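Local coordinates for PrgA (Enterococcus faecalis, PDB 6Z9K), which provides surface exclusion against unwanted conjugation as a cell-wall-anchored protein reaching far outside the cell, the piece here being its CAP domain, at residues 76-79 with 80-84. Residues are numbered along the deposited sequence; the frame is centred on the assembly and turned at random.
Sequences LSVY and TTELL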
# COMPACT_ATOMS: atom_id res chain seq x y z
N LEU A 76 -2.77 2.33 -10.08
CA LEU A 76 -1.83 1.84 -9.06
C LEU A 76 -2.41 2.10 -7.67
O LEU A 76 -2.38 1.17 -6.85
CB LEU A 76 -0.48 2.52 -9.24
CG LEU A 76 0.67 1.89 -8.47
CD1 LEU A 76 0.98 0.50 -9.00
CD2 LEU A 76 1.89 2.82 -8.45
N SER A 77 -2.95 3.29 -7.43
CA SER A 77 -3.52 3.65 -6.11
C SER A 77 -4.82 2.86 -5.87
O SER A 77 -4.99 2.37 -4.75
CB SER A 77 -3.76 5.12 -6.01
OG SER A 77 -2.53 5.82 -5.81
N VAL A 78 -5.65 2.73 -6.90
CA VAL A 78 -6.94 2.04 -6.72
C VAL A 78 -6.65 0.57 -6.44
O VAL A 78 -7.31 -0.03 -5.55
CB VAL A 78 -7.89 2.22 -7.91
CG1 VAL A 78 -9.05 1.27 -7.78
CG2 VAL A 78 -8.36 3.65 -8.04
N TYR A 79 -5.71 -0.06 -7.16
CA TYR A 79 -5.38 -1.49 -6.97
C TYR A 79 -5.01 -1.76 -5.51
O TYR A 79 -5.53 -2.65 -4.83
CB TYR A 79 -4.21 -1.87 -7.86
CG TYR A 79 -3.61 -3.19 -7.51
CD1 TYR A 79 -4.19 -4.39 -7.91
CD2 TYR A 79 -2.47 -3.28 -6.78
CE1 TYR A 79 -3.63 -5.61 -7.59
CE2 TYR A 79 -1.90 -4.49 -6.43
CZ TYR A 79 -2.48 -5.68 -6.82
OH TYR A 79 -1.89 -6.89 -6.53
N THR A 80 -4.16 -0.88 -4.99
CA THR A 80 -3.59 -1.04 -3.64
C THR A 80 -4.67 -0.76 -2.58
O THR A 80 -4.81 -1.52 -1.63
CB THR A 80 -2.43 -0.07 -3.44
OG1 THR A 80 -1.49 -0.21 -4.52
CG2 THR A 80 -1.77 -0.29 -2.10
N THR A 81 -5.47 0.25 -2.83
CA THR A 81 -6.51 0.69 -1.87
C THR A 81 -7.58 -0.39 -1.82
O THR A 81 -8.16 -0.65 -0.74
CB THR A 81 -7.00 2.09 -2.19
OG1 THR A 81 -5.88 3.00 -2.25
CG2 THR A 81 -7.92 2.56 -1.10
N GLU A 82 -7.89 -1.02 -2.93
CA GLU A 82 -8.90 -2.12 -2.92
C GLU A 82 -8.40 -3.23 -2.00
O GLU A 82 -9.20 -3.77 -1.21
CB GLU A 82 -9.10 -2.66 -4.33
CG GLU A 82 -10.01 -1.79 -5.19
CD GLU A 82 -10.15 -2.27 -6.62
OE1 GLU A 82 -9.41 -3.19 -7.00
OE2 GLU A 82 -10.98 -1.68 -7.34
N LEU A 83 -7.13 -3.63 -2.15
CA LEU A 83 -6.64 -4.72 -1.30
C LEU A 83 -6.70 -4.32 0.17
O LEU A 83 -7.13 -5.16 1.02
CB LEU A 83 -5.19 -5.08 -1.66
CG LEU A 83 -5.01 -5.62 -3.07
CD1 LEU A 83 -3.53 -5.99 -3.31
CD2 LEU A 83 -5.91 -6.79 -3.34
N LEU A 84 -6.25 -3.13 0.51
CA LEU A 84 -6.20 -2.72 1.92
C LEU A 84 -7.62 -2.52 2.47
O LEU A 84 -7.87 -2.89 3.62
CB LEU A 84 -5.33 -1.48 2.07
CG LEU A 84 -5.12 -1.02 3.49
CD1 LEU A 84 -4.51 -2.13 4.38
CD2 LEU A 84 -4.22 0.22 3.50
O HOH W 1 -7.18 -4.65 -6.21
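Ser77 O is gripped twice by Thr81, whose backbone N donates at 2.9 Å and whose hydroxyl OG1 donates at 2.7 Å from above the carbonyl plane, 38° out of it. One residue earlier the pattern repeats: Leu76 O takes Thr80 OG1 at 2.9 Å and, from the opposite face of its plane, the longer bond from Thr80 N at 3.3 Å. In both threonines OG1 stands beside its own backbone N (chi1 -52° in Thr80, -55° in Thr81), which turns the hydroxyl back onto the carbonyl four residues before. These side-chain-to-backbone bonds supply a partner for two hydroxyls on buried residues in mid-helix.

On another flank, with CG anti to the backbone N and beside its own carbonyl carbon, the Tyr79 ring is carried along the helix to Leu83, whose CD1 lies 3.7 Å from CZ, the two side chains meeting obliquely. Tyr79 O receives the amide of Leu83 and also a water, which donates to it at 2.9 Å and to Glu82 OE1 at 2.8 Å, tying the carboxylate to the backbone. The other carboxylate oxygen, Glu82 OE2, lies 3.6 Å from Val78 CG1 on a partly exposed side.

All this is one continuous piece of helix 70-90, largely buried in the CAP domain. Ser77 OG is hydrogen-bonded to Val199 N of strand 196-202, against which Leu76, Thr80, Thr81 and Leu84 also pack, while Tyr79 reaches helix 160-176, touching Ile167 and Arg168 and hydrogen-bonding through OH to Gln164 O, so that the helix joins sheet and neighbouring helix.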